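Local coordinates for protein transmembrane beta-barrels (Synthetic construct, PDB 6X9Z) that is of synthetic origin, designed de novo to fold into a closed eight-stranded antiparallel beta-barrel of the kind that spans a membrane, at residues Val13-Asp19 and Leu111-Gly117; Pro68-Ala72 and Leu100-Tyr104; Met1-Pro5 and Ser59-Pro64; Thr7-Val12 and Ile116-Val122. Where two conformers were deposited one is given. Residue numbers count along the deposited sequence, not the author numbering.

Interaction 1 of 4, residues Val13-Asp19 and Leu111-Gly117; sequences VVGYNTD and LQKVAIG
Leu111 and Thr18 lock one end of this strand pair, while Ile116 packs farther along it. Residues 13-17 and 112-117 are extended antiparallel strands, their axes 4.3 Å apart at closest and 156° between directions. Val14 pairs with Ile116 and Tyr16 with Val114 as hydrogen-bonded pairs; Val13-Gly117, Gly15-Ala115 and Asn17-Lys113 are non-hydrogen-bonded. At Ile116 (chi1 p, chi2 t), N donates to Val14 O at 2.9 Å and O accepts from Val14 N at 2.8 Å, while its CG1 rests 3.8 Å from Val14 CG1 on the outer surface. The pairing illustrates how a beta-barrel closes: the first strand bonds to the last. Tyr16 N to Val114 O (2.7 Å) and Val114 N to Tyr16 O (3.1 Å) continue the ladder. On the face of Val13, Asn17 and Ala115, Gly15 makes room for the lysine: a CB there would lie 2.6 Å from Lys113 CE. Asn17 ND2 hydrogen-bonds to Asp23 OD1. Thr18 leaves the strand (phi/psi -68/-17); its N reaches Gln112 O at 2.7 Å and, with chi1 p, its OG1 accepts Gln112 N at 3.1 Å. Leu111 (chi1 t, chi2 p) brings CD1 to 3.5 Å from Thr18 OG1 and 3.9 Å from Asn17 CB.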
loop_
_atom_site.group_PDB
_atom_site.type_symbol
_atom_site.label_atom_id
_atom_site.label_comp_id
_atom_site.label_asym_id
_atom_site.label_seq_id
_atom_site.Cartn_x
_atom_site.Cartn_y
_atom_site.Cartn_z
ATOM N N VAL A 13 -7.667 1.124 0.747
ATOM C CA VAL A 13 -7.672 -0.285 1.109
ATOM C C VAL A 13 -8.278 -0.463 2.490
ATOM O O VAL A 13 -8.250 0.434 3.335
ATOM C CB VAL A 13 -6.263 -0.918 1.072
ATOM C CG1 VAL A 13 -5.632 -0.732 -0.289
ATOM C CG2 VAL A 13 -5.379 -0.343 2.173
ATOM N N VAL A 14 -8.830 -1.651 2.703
ATOM C CA VAL A 14 -9.292 -2.097 4.007
ATOM C C VAL A 14 -8.418 -3.276 4.410
ATOM O O VAL A 14 -8.265 -4.234 3.642
ATOM C CB VAL A 14 -10.781 -2.475 3.989
ATOM C CG1 VAL A 14 -11.105 -3.341 2.775
ATOM C CG2 VAL A 14 -11.161 -3.177 5.278
ATOM N N GLY A 15 -7.824 -3.190 5.594
ATOM C CA GLY A 15 -6.885 -4.191 6.078
ATOM C C GLY A 15 -7.417 -4.860 7.332
ATOM O O GLY A 15 -7.913 -4.189 8.239
ATOM N N TYR A 16 -7.307 -6.182 7.370
ATOM C CA TYR A 16 -7.771 -6.991 8.492
ATOM C C TYR A 16 -6.547 -7.582 9.183
ATOM O O TYR A 16 -5.873 -8.453 8.624
ATOM C CB TYR A 16 -8.720 -8.089 8.017
ATOM C CG TYR A 16 -9.904 -7.584 7.226
ATOM C CD1 TYR A 16 -11.130 -7.364 7.839
ATOM C CD2 TYR A 16 -9.798 -7.336 5.862
ATOM C CE1 TYR A 16 -12.216 -6.910 7.118
ATOM C CE2 TYR A 16 -10.876 -6.877 5.135
ATOM C CZ TYR A 16 -12.083 -6.668 5.768
ATOM O OH TYR A 16 -13.164 -6.214 5.049
ATOM N N ASN A 17 -6.269 -7.107 10.392
ATOM C CA ASN A 17 -5.081 -7.484 11.141
ATOM C C ASN A 17 -5.338 -8.728 11.986
ATOM O O ASN A 17 -6.477 -9.053 12.330
ATOM C CB ASN A 17 -4.629 -6.338 12.047
ATOM C CG ASN A 17 -4.402 -5.043 11.290
ATOM O OD1 ASN A 17 -3.302 -4.778 10.803
ATOM N ND2 ASN A 17 -5.441 -4.222 11.196
ATOM N N THR A 18 -4.244 -9.403 12.350
ATOM C CA THR A 18 -4.337 -10.639 13.118
ATOM C C THR A 18 -4.836 -10.414 14.541
ATOM O O THR A 18 -5.266 -11.376 15.188
ATOM C CB THR A 18 -2.979 -11.345 13.148
ATOM O OG1 THR A 18 -1.952 -10.402 13.477
ATOM C CG2 THR A 18 -2.674 -11.975 11.796
ATOM N N ASP A 19 -4.798 -9.179 15.041
ATOM C CA ASP A 19 -5.344 -8.861 16.353
ATOM C C ASP A 19 -6.839 -8.551 16.306
ATOM O O ASP A 19 -7.378 -8.001 17.273
ATOM C CB ASP A 19 -4.580 -7.691 16.980
ATOM C CG ASP A 19 -4.717 -6.404 16.185
ATOM O OD1 ASP A 19 -5.263 -6.443 15.063
ATOM O OD2 ASP A 19 -4.273 -5.346 16.683
ATOM N N LEU A 111 2.592 -8.830 14.214
ATOM C CA LEU A 111 1.248 -8.466 13.784
ATOM C C LEU A 111 1.203 -8.508 12.263
ATOM O O LEU A 111 1.966 -7.796 11.603
ATOM C CB LEU A 111 0.875 -7.075 14.301
ATOM C CG LEU A 111 -0.420 -6.441 13.791
ATOM C CD1 LEU A 111 -1.631 -7.100 14.427
ATOM C CD2 LEU A 111 -0.424 -4.937 14.044
ATOM N N GLN A 112 0.326 -9.344 11.714
ATOM C CA GLN A 112 0.162 -9.482 10.273
ATOM C C GLN A 112 -1.210 -8.978 9.847
ATOM O O GLN A 112 -2.152 -8.918 10.642
ATOM C CB GLN A 112 0.329 -10.939 9.826
ATOM C CG GLN A 112 1.695 -11.527 10.106
ATOM C CD GLN A 112 1.688 -12.475 11.288
ATOM O OE1 GLN A 112 0.653 -13.045 11.635
ATOM N NE2 GLN A 112 2.845 -12.646 11.914
ATOM N N LYS A 113 -1.319 -8.628 8.569
ATOM C CA LYS A 113 -2.565 -8.087 8.055
ATOM C C LYS A 113 -2.731 -8.464 6.594
ATOM O O LYS A 113 -1.754 -8.640 5.861
ATOM C CB LYS A 113 -2.624 -6.563 8.208
ATOM C CG LYS A 113 -1.589 -5.816 7.388
ATOM C CD LYS A 113 -1.687 -4.310 7.602
ATOM C CE LYS A 113 -3.013 -3.765 7.100
ATOM N NZ LYS A 113 -3.020 -2.275 7.070
ATOM N N VAL A 114 -3.989 -8.598 6.188
ATOM C CA VAL A 114 -4.372 -8.749 4.792
ATOM C C VAL A 114 -5.256 -7.565 4.442
ATOM O O VAL A 114 -6.218 -7.271 5.160
ATOM C CB VAL A 114 -5.092 -10.083 4.538
ATOM C CG1 VAL A 114 -5.684 -10.117 3.139
ATOM C CG2 VAL A 114 -4.123 -11.240 4.736
ATOM N N ALA A 115 -4.912 -6.869 3.363
ATOM C CA ALA A 115 -5.641 -5.688 2.934
ATOM C C ALA A 115 -6.044 -5.832 1.475
ATOM O O ALA A 115 -5.261 -6.309 0.647
ATOM C CB ALA A 115 -4.807 -4.416 3.126
ATOM N N ILE A 116 -7.279 -5.435 1.176
ATOM C CA ILE A 116 -7.805 -5.418 -0.180
ATOM C C ILE A 116 -8.340 -4.023 -0.459
ATOM O O ILE A 116 -8.780 -3.312 0.451
ATOM C CB ILE A 116 -8.904 -6.479 -0.394
ATOM C CG1 ILE A 116 -10.062 -6.240 0.576
ATOM C CG2 ILE A 116 -8.334 -7.880 -0.230
ATOM C CD1 ILE A 116 -11.203 -7.220 0.422
ATOM N N GLY A 117 -8.293 -3.632 -1.724
ATOM C CA GLY A 117 -8.725 -2.300 -2.094
ATOM C C GLY A 117 -8.572 -2.085 -3.582
ATOM O O GLY A 117 -8.385 -3.029 -4.350
#

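Interaction 2 of 4, residues Pro68-Ala72 and Leu100-Tyr104; sequences PYVKA and LMVEY
A carboxylate turned into the barrel needs donors, and Glu103 finds two on a strand that is not its neighbour. Strands 68-72 and 100-104 are both extended and run 49° apart in direction, with axes 9.1 Å apart at closest; the nearest CA atoms, those of Tyr69 and Glu103, are 8.9 Å apart, too far for any backbone pairing. Side chains bridge the gap. Tyr69 (chi1 p, chi2 94°) reaches over so that its OH donates a very short hydrogen bond, 2.5 Å, to Glu103 OE1, with the oxygen near the plane of the ring. Glu103 (chi1 and chi2 t) is extended, and OE1 also takes a salt bridge from Lys71 NZ at 3.2 Å, weak as a hydrogen bond. Such a polar network lies in the interior of the closed barrel, between inward side chains of strands that are not neighbours; strand 82-93 lies between these two in the sheet. Lys71 (chi1 p, then t throughout) has its stronger partner elsewhere, a salt bridge from NZ to Asp39, so Glu103 is a secondary partner of its charge, with Glu53 a longer, weak one. The backbones are satisfied by neighbouring strands, Tyr69 with Gly89, Lys71 with Gly87 and Glu103 with Ala115. Met101, all-trans, adds the apolar part, its CE 3.2 Å from Tyr69 OH and 4.1 Å from Tyr69 CZ.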
loop_
_atom_site.group_PDB
_atom_site.type_symbol
_atom_site.label_atom_id
_atom_site.label_comp_id
_atom_site.label_asym_id
_atom_site.label_seq_id
_atom_site.Cartn_x
_atom_site.Cartn_y
_atom_site.Cartn_z
ATOM N N PRO A 68 3.321 -6.952 -9.377
ATOM C CA PRO A 68 3.704 -7.265 -7.999
ATOM C C PRO A 68 4.525 -6.140 -7.387
ATOM O O PRO A 68 5.151 -5.340 -8.083
ATOM C CB PRO A 68 4.542 -8.541 -8.141
ATOM C CG PRO A 68 4.286 -9.043 -9.543
ATOM C CD PRO A 68 3.981 -7.833 -10.352
ATOM N N TYR A 69 4.524 -6.094 -6.056
ATOM C CA TYR A 69 5.329 -5.111 -5.347
ATOM C C TYR A 69 5.634 -5.623 -3.949
ATOM O O TYR A 69 4.868 -6.398 -3.370
ATOM C CB TYR A 69 4.631 -3.742 -5.273
ATOM C CG TYR A 69 3.378 -3.717 -4.430
ATOM C CD1 TYR A 69 3.428 -3.355 -3.090
ATOM C CD2 TYR A 69 2.142 -4.052 -4.972
ATOM C CE1 TYR A 69 2.291 -3.332 -2.311
ATOM C CE2 TYR A 69 0.994 -4.031 -4.196
ATOM C CZ TYR A 69 1.078 -3.671 -2.866
ATOM O OH TYR A 69 -0.056 -3.647 -2.091
ATOM N N VAL A 70 6.780 -5.199 -3.431
ATOM C CA VAL A 70 7.124 -5.345 -2.024
ATOM C C VAL A 70 7.456 -3.952 -1.513
ATOM O O VAL A 70 8.011 -3.129 -2.250
ATOM C CB VAL A 70 8.296 -6.332 -1.806
ATOM C CG1 VAL A 70 9.547 -5.861 -2.527
ATOM C CG2 VAL A 70 8.568 -6.553 -0.313
ATOM N N LYS A 71 7.065 -3.662 -0.278
ATOM C CA LYS A 71 7.255 -2.319 0.241
ATOM C C LYS A 71 7.493 -2.394 1.737
ATOM O O LYS A 71 7.114 -3.361 2.401
ATOM C CB LYS A 71 6.055 -1.418 -0.066
ATOM C CG LYS A 71 4.828 -1.697 0.778
ATOM C CD LYS A 71 3.695 -0.752 0.414
ATOM C CE LYS A 71 2.514 -0.925 1.359
ATOM N NZ LYS A 71 1.348 -0.087 0.970
ATOM N N ALA A 72 8.144 -1.356 2.254
ATOM C CA ALA A 72 8.358 -1.212 3.683
ATOM C C ALA A 72 8.340 0.269 4.018
ATOM O O ALA A 72 8.662 1.114 3.179
ATOM C CB ALA A 72 9.677 -1.853 4.136
ATOM N N LEU A 100 -7.285 -3.547 -9.087
ATOM C CA LEU A 100 -7.591 -4.165 -7.808
ATOM C C LEU A 100 -6.297 -4.423 -7.056
ATOM O O LEU A 100 -5.292 -4.836 -7.641
ATOM C CB LEU A 100 -8.356 -5.471 -7.999
ATOM C CG LEU A 100 -9.581 -5.319 -8.898
ATOM C CD1 LEU A 100 -10.248 -6.659 -9.084
ATOM C CD2 LEU A 100 -10.540 -4.292 -8.319
ATOM N N MET A 101 -6.331 -4.174 -5.754
ATOM C CA MET A 101 -5.139 -4.197 -4.923
ATOM C C MET A 101 -5.335 -5.205 -3.806
ATOM O O MET A 101 -6.359 -5.182 -3.117
ATOM C CB MET A 101 -4.857 -2.807 -4.357
ATOM C CG MET A 101 -3.635 -2.712 -3.471
ATOM S SD MET A 101 -3.457 -1.009 -2.914
ATOM C CE MET A 101 -1.967 -1.115 -1.936
ATOM N N VAL A 102 -4.368 -6.096 -3.645
ATOM C CA VAL A 102 -4.329 -7.030 -2.530
ATOM C C VAL A 102 -2.919 -7.007 -1.968
ATOM O O VAL A 102 -1.937 -6.927 -2.718
ATOM C CB VAL A 102 -4.741 -8.457 -2.943
ATOM C CG1 VAL A 102 -6.153 -8.455 -3.504
ATOM C CG2 VAL A 102 -3.764 -9.034 -3.954
ATOM N N GLU A 103 -2.820 -7.051 -0.647
ATOM C CA GLU A 103 -1.537 -6.866 0.007
ATOM C C GLU A 103 -1.514 -7.651 1.304
ATOM O O GLU A 103 -2.413 -7.507 2.136
ATOM C CB GLU A 103 -1.278 -5.386 0.284
ATOM C CG GLU A 103 -0.067 -5.130 1.143
ATOM C CD GLU A 103 0.242 -3.663 1.257
ATOM O OE1 GLU A 103 0.004 -2.932 0.269
ATOM O OE2 GLU A 103 0.714 -3.240 2.332
ATOM N N TYR A 104 -0.492 -8.480 1.461
ATOM C CA TYR A 104 -0.173 -9.091 2.739
ATOM C C TYR A 104 0.929 -8.272 3.394
ATOM O O TYR A 104 1.945 -7.971 2.758
ATOM C CB TYR A 104 0.266 -10.543 2.560
ATOM C CG TYR A 104 0.783 -11.171 3.827
ATOM C CD1 TYR A 104 2.138 -11.417 3.998
ATOM C CD2 TYR A 104 -0.083 -11.510 4.856
ATOM C CE1 TYR A 104 2.616 -11.991 5.156
ATOM C CE2 TYR A 104 0.385 -12.081 6.020
ATOM C CZ TYR A 104 1.733 -12.319 6.166
ATOM O OH TYR A 104 2.203 -12.891 7.323
#

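Interaction 3 of 4, residues Met1-Pro5 and Ser59-Pro64; sequences MEQKP and SYKVSP
Both segments are irregular but largely extended where they meet: Glu2 and Gln3 have phi/psi of -107/171 and -76/159, Tyr60 and Lys61 of -149/171 and -108/118, and the touching parts run 118° apart. Met1 lies opposite Lys61, CA to CA 4.7 Å, and the two exchange backbone hydrogen bonds, Met1 N to Lys61 O at 2.8 Å and Lys61 N to Met1 O at 2.9 Å. Beyond them the 59-64 segment turns at Val62 (-74/-32), and Val62 and Ser63 form a classic beta bulge facing Leu66. Among side chains, Met1 (chi1 m, chi2 and chi3 p) folds over this turn, its CE 3.5 Å from Val62 O, 3.8 Å from Ser63 CA and 4.4 Å from Pro64 CD. Lys61 (chi1 m, then t) stretches along the N-terminal segment, bringing CD to 3.3 Å from Glu2 O and CE to 4.3 Å from Gln3 CA. Gln3 OE1 comes 3.5 Å from Ser59 CB, whereas its NE2 bonds to Leu36 O. The example shows a chain terminus laid against a barrel rim: residues 1-5 precede strand 8-17, residues 59-64 lead from the end of strand 49-59 towards strand 66-77, and Gln3 and Ser59 both touch Phe37 of strand 36-45.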
loop_
_atom_site.group_PDB
_atom_site.type_symbol
_atom_site.label_atom_id
_atom_site.label_comp_id
_atom_site.label_asym_id
_atom_site.label_seq_id
_atom_site.Cartn_x
_atom_site.Cartn_y
_atom_site.Cartn_z
ATOM N N MET A 1 8.359 -6.386 -17.295
ATOM C CA MET A 1 8.126 -4.980 -17.609
ATOM C C MET A 1 8.342 -4.066 -16.403
ATOM O O MET A 1 8.390 -4.523 -15.259
ATOM C CB MET A 1 6.713 -4.784 -18.160
ATOM C CG MET A 1 6.587 -5.102 -19.636
ATOM S SD MET A 1 6.891 -6.839 -19.991
ATOM C CE MET A 1 5.320 -7.551 -19.513
ATOM N N GLU A 2 8.445 -2.768 -16.678
ATOM C CA GLU A 2 8.811 -1.747 -15.707
ATOM C C GLU A 2 7.602 -0.906 -15.312
ATOM O O GLU A 2 6.525 -0.989 -15.907
ATOM C CB GLU A 2 9.898 -0.824 -16.275
ATOM C CG GLU A 2 11.180 -1.516 -16.712
ATOM C CD GLU A 2 12.153 -0.567 -17.410
ATOM O OE1 GLU A 2 11.871 0.649 -17.475
ATOM O OE2 GLU A 2 13.201 -1.042 -17.893
ATOM N N GLN A 3 7.799 -0.081 -14.289
ATOM C CA GLN A 3 6.877 1.012 -14.032
ATOM C C GLN A 3 7.125 2.138 -15.030
ATOM O O GLN A 3 8.200 2.248 -15.624
ATOM C CB GLN A 3 7.050 1.565 -12.618
ATOM C CG GLN A 3 6.805 0.593 -11.489
ATOM C CD GLN A 3 7.203 1.189 -10.154
ATOM O OE1 GLN A 3 6.468 1.092 -9.169
ATOM N NE2 GLN A 3 8.377 1.815 -10.115
ATOM N N LYS A 4 6.118 2.989 -15.195
ATOM C CA LYS A 4 6.293 4.228 -15.935
ATOM C C LYS A 4 6.644 5.321 -14.941
ATOM O O LYS A 4 5.765 5.746 -14.176
ATOM C CB LYS A 4 5.022 4.589 -16.701
ATOM C CG LYS A 4 5.177 5.777 -17.633
ATOM C CD LYS A 4 6.242 5.496 -18.675
ATOM C CE LYS A 4 6.319 6.589 -19.721
ATOM N NZ LYS A 4 7.328 6.228 -20.748
ATOM N N PRO A 5 7.893 5.786 -14.888
ATOM C CA PRO A 5 8.267 6.801 -13.895
ATOM C C PRO A 5 7.384 8.035 -13.997
ATOM O O PRO A 5 7.107 8.539 -15.089
ATOM C CB PRO A 5 9.726 7.114 -14.245
ATOM C CG PRO A 5 10.224 5.847 -14.853
ATOM C CD PRO A 5 9.060 5.328 -15.660
ATOM N N SER A 59 8.862 -2.530 -7.321
ATOM C CA SER A 59 7.711 -3.031 -8.056
ATOM C C SER A 59 8.061 -3.133 -9.534
ATOM O O SER A 59 8.835 -2.326 -10.049
ATOM C CB SER A 59 6.491 -2.126 -7.862
ATOM O OG SER A 59 5.347 -2.673 -8.495
ATOM N N TYR A 60 7.490 -4.134 -10.197
ATOM C CA TYR A 60 7.618 -4.304 -11.636
ATOM C C TYR A 60 6.342 -4.955 -12.143
ATOM O O TYR A 60 5.491 -5.390 -11.362
ATOM C CB TYR A 60 8.845 -5.145 -12.012
ATOM C CG TYR A 60 8.696 -6.639 -11.782
ATOM C CD1 TYR A 60 8.657 -7.528 -12.856
ATOM C CD2 TYR A 60 8.601 -7.160 -10.498
ATOM C CE1 TYR A 60 8.529 -8.897 -12.656
ATOM C CE2 TYR A 60 8.472 -8.525 -10.287
ATOM C CZ TYR A 60 8.441 -9.388 -11.366
ATOM O OH TYR A 60 8.314 -10.744 -11.148
ATOM N N LYS A 61 6.217 -5.021 -13.463
ATOM C CA LYS A 61 5.031 -5.567 -14.112
ATOM C C LYS A 61 5.382 -6.913 -14.732
ATOM O O LYS A 61 6.254 -6.996 -15.603
ATOM C CB LYS A 61 4.498 -4.594 -15.158
ATOM C CG LYS A 61 4.049 -3.267 -14.582
ATOM C CD LYS A 61 3.552 -2.321 -15.665
ATOM C CE LYS A 61 3.172 -0.975 -15.067
ATOM N NZ LYS A 61 2.815 0.034 -16.094
ATOM N N VAL A 62 4.711 -7.970 -14.264
ATOM C CA VAL A 62 4.868 -9.285 -14.877
ATOM C C VAL A 62 4.141 -9.331 -16.210
ATOM O O VAL A 62 4.570 -10.015 -17.147
ATOM C CB VAL A 62 4.352 -10.378 -13.920
ATOM C CG1 VAL A 62 4.293 -11.726 -14.619
ATOM C CG2 VAL A 62 5.230 -10.463 -12.688
ATOM N N SER A 63 3.049 -8.587 -16.315
ATOM C CA SER A 63 2.204 -8.579 -17.501
ATOM C C SER A 63 1.364 -7.313 -17.456
ATOM O O SER A 63 1.340 -6.610 -16.437
ATOM C CB SER A 63 1.314 -9.832 -17.556
ATOM O OG SER A 63 0.503 -9.918 -16.398
ATOM N N PRO A 64 0.676 -6.976 -18.555
ATOM C CA PRO A 64 -0.255 -5.835 -18.490
ATOM C C PRO A 64 -1.367 -6.010 -17.464
ATOM O O PRO A 64 -2.089 -5.042 -17.198
ATOM C CB PRO A 64 -0.820 -5.760 -19.912
ATOM C CG PRO A 64 0.261 -6.298 -20.762
ATOM C CD PRO A 64 0.912 -7.392 -19.951
#

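Interaction 4 of 4, residues Thr7-Val12 and Ile116-Val122; sequences TLMVYV and IGIAYKV
Thr7 opens the contact just ahead of the strand, its CG2 3.8 Å from Lys121 CE while its OG1 bonds to Lys4 O. From Leu8 to Val12 the chain is extended, antiparallel to 116-121, axes 4.4 Å apart at closest and directions 155° apart. Leu8 O accepts Val122 N at 2.9 Å, and Leu8 CG packs 3.6 Å from Val122 CG2. Met9 forms a non-hydrogen-bonded pair with Lys121 (CA-CA 4.2 Å); with chi1 m its CG lies 3.8 Å from Lys121 CB before the tip turns away to touch Leu91. Val10 and Tyr120 are a hydrogen-bonded pair, Val10 N to Tyr120 O at 2.7 Å and Tyr120 N to Val10 O at 2.6 Å. Tyr11, on the same face as Met9, pairs with Ala119, CB to CB 4.3 Å; chi1 p carries the ring away from this small partner, and its OH reaches Asp39. Val12 exchanges bonds of 3.1 Å with Ile118, N to O each way, and places CG2 3.6 Å from Ile118 CG1 on the surface. Across from Val12, Gly117 has phi/psi 180/-166; a CB would fall 2.1 Å from Val12 O. This first-to-last strand pairing is the closing seam of an antiparallel up-and-down beta-barrel.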
loop_
_atom_site.group_PDB
_atom_site.type_symbol
_atom_site.label_atom_id
_atom_site.label_comp_id
_atom_site.label_asym_id
_atom_site.label_seq_id
_atom_site.Cartn_x
_atom_site.Cartn_y
_atom_site.Cartn_z
ATOM N N THR A 7 4.277 7.859 -12.740
ATOM C CA THR A 7 2.925 7.353 -12.538
ATOM C C THR A 7 2.483 7.639 -11.111
ATOM O O THR A 7 3.195 7.314 -10.156
ATOM C CB THR A 7 2.864 5.854 -12.823
ATOM O OG1 THR A 7 3.139 5.619 -14.211
ATOM C CG2 THR A 7 1.485 5.303 -12.483
ATOM N N LEU A 8 1.321 8.265 -10.965
ATOM C CA LEU A 8 0.726 8.535 -9.665
ATOM C C LEU A 8 -0.572 7.755 -9.552
ATOM O O LEU A 8 -1.420 7.813 -10.451
ATOM C CB LEU A 8 0.463 10.028 -9.470
ATOM C CG LEU A 8 -0.062 10.429 -8.088
ATOM C CD1 LEU A 8 0.963 10.140 -7.017
ATOM C CD2 LEU A 8 -0.455 11.904 -8.080
ATOM N N MET A 9 -0.723 7.020 -8.458
ATOM C CA MET A 9 -1.926 6.239 -8.232
ATOM C C MET A 9 -2.411 6.474 -6.813
ATOM O O MET A 9 -1.634 6.361 -5.862
ATOM C CB MET A 9 -1.675 4.755 -8.487
ATOM C CG MET A 9 -1.533 4.440 -9.967
ATOM S SD MET A 9 -1.478 2.672 -10.240
ATOM C CE MET A 9 0.079 2.310 -9.443
ATOM N N VAL A 10 -3.686 6.818 -6.687
ATOM C CA VAL A 10 -4.347 6.942 -5.396
ATOM C C VAL A 10 -5.037 5.621 -5.100
ATOM O O VAL A 10 -5.712 5.056 -5.968
ATOM C CB VAL A 10 -5.356 8.102 -5.400
ATOM C CG1 VAL A 10 -6.178 8.093 -4.123
ATOM C CG2 VAL A 10 -4.632 9.425 -5.565
ATOM N N TYR A 11 -4.858 5.122 -3.881
ATOM C CA TYR A 11 -5.429 3.850 -3.482
ATOM C C TYR A 11 -6.247 4.026 -2.213
ATOM O O TYR A 11 -6.028 4.958 -1.433
ATOM C CB TYR A 11 -4.341 2.790 -3.265
ATOM C CG TYR A 11 -3.416 3.051 -2.093
ATOM C CD1 TYR A 11 -3.753 2.627 -0.813
ATOM C CD2 TYR A 11 -2.198 3.698 -2.268
ATOM C CE1 TYR A 11 -2.919 2.846 0.260
ATOM C CE2 TYR A 11 -1.352 3.923 -1.195
ATOM C CZ TYR A 11 -1.720 3.493 0.069
ATOM O OH TYR A 11 -0.886 3.707 1.146
ATOM N N VAL A 12 -7.198 3.120 -2.023
ATOM C CA VAL A 12 -7.936 3.003 -0.772
ATOM C C VAL A 12 -8.067 1.521 -0.459
ATOM O O VAL A 12 -8.495 0.736 -1.312
ATOM C CB VAL A 12 -9.317 3.684 -0.843
ATOM C CG1 VAL A 12 -9.159 5.196 -0.806
ATOM C CG2 VAL A 12 -10.054 3.271 -2.100
ATOM N N ILE A 116 -7.279 -5.435 1.176
ATOM C CA ILE A 116 -7.805 -5.418 -0.180
ATOM C C ILE A 116 -8.340 -4.023 -0.459
ATOM O O ILE A 116 -8.780 -3.312 0.451
ATOM C CB ILE A 116 -8.904 -6.479 -0.394
ATOM C CG1 ILE A 116 -10.062 -6.240 0.576
ATOM C CG2 ILE A 116 -8.334 -7.880 -0.230
ATOM C CD1 ILE A 116 -11.203 -7.220 0.422
ATOM N N GLY A 117 -8.293 -3.632 -1.724
ATOM C CA GLY A 117 -8.725 -2.300 -2.094
ATOM C C GLY A 117 -8.572 -2.085 -3.582
ATOM O O GLY A 117 -8.385 -3.029 -4.350
ATOM N N ILE A 118 -8.672 -0.819 -3.981
ATOM C CA ILE A 118 -8.532 -0.432 -5.377
ATOM C C ILE A 118 -7.416 0.595 -5.489
ATOM O O ILE A 118 -7.035 1.252 -4.518
ATOM C CB ILE A 118 -9.836 0.138 -5.968
ATOM C CG1 ILE A 118 -10.222 1.421 -5.232
ATOM C CG2 ILE A 118 -10.943 -0.906 -5.942
ATOM C CD1 ILE A 118 -11.547 2.002 -5.648
ATOM N N ALA A 119 -6.900 0.732 -6.706
ATOM C CA ALA A 119 -5.837 1.681 -7.004
ATOM C C ALA A 119 -6.218 2.443 -8.262
ATOM O O ALA A 119 -6.334 1.848 -9.340
ATOM C CB ALA A 119 -4.492 0.971 -7.175
ATOM N N TYR A 120 -6.427 3.748 -8.116
ATOM C CA TYR A 120 -6.867 4.615 -9.200
ATOM C C TYR A 120 -5.671 5.378 -9.744
ATOM O O TYR A 120 -4.921 5.988 -8.974
ATOM C CB TYR A 120 -7.935 5.586 -8.698
ATOM C CG TYR A 120 -8.590 6.448 -9.759
ATOM C CD1 TYR A 120 -8.085 7.703 -10.077
ATOM C CD2 TYR A 120 -9.735 6.021 -10.415
ATOM C CE1 TYR A 120 -8.694 8.502 -11.034
ATOM C CE2 TYR A 120 -10.350 6.811 -11.369
ATOM C CZ TYR A 120 -9.828 8.047 -11.675
ATOM O OH TYR A 120 -10.454 8.818 -12.629
ATOM N N LYS A 121 -5.498 5.347 -11.063
ATOM C CA LYS A 121 -4.341 5.950 -11.712
ATOM C C LYS A 121 -4.695 7.370 -12.138
ATOM O O LYS A 121 -5.525 7.569 -13.031
ATOM C CB LYS A 121 -3.899 5.108 -12.906
ATOM C CG LYS A 121 -2.630 5.606 -13.565
ATOM C CD LYS A 121 -2.226 4.739 -14.750
ATOM C CE LYS A 121 -0.963 5.282 -15.405
ATOM N NZ LYS A 121 -0.421 4.368 -16.442
ATOM N N VAL A 122 -4.074 8.355 -11.497
ATOM C CA VAL A 122 -4.332 9.753 -11.824
ATOM C C VAL A 122 -3.241 10.290 -12.743
ATOM O O VAL A 122 -3.300 10.099 -13.958
ATOM C CB VAL A 122 -4.454 10.620 -10.553
ATOM C CG1 VAL A 122 -5.829 10.454 -9.921
ATOM C CG2 VAL A 122 -3.372 10.264 -9.556
#

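Interactions 1 and 4 are two halves of one seam: they share Ile116 and Gly117, and both join strand 8-17 to strand 112-121 in a single unbroken register. Their backbone ladders carry apolar packing on the outer surface; interaction 4 is a surface contact, the other three are partly buried. Interaction 2, whose centre lies about 6 Å from the centre of the chain, the nearest of the four, has no ladder and relies on charge and a tyrosine hydroxyl; Met101 N bonds to Gly117 O of the seam. Interaction 3, centred about 16 Å from the chain centre, ties the N-terminus to a turn by two backbone bonds, and Ser59 OG bonds to Pro68 O of interaction 2.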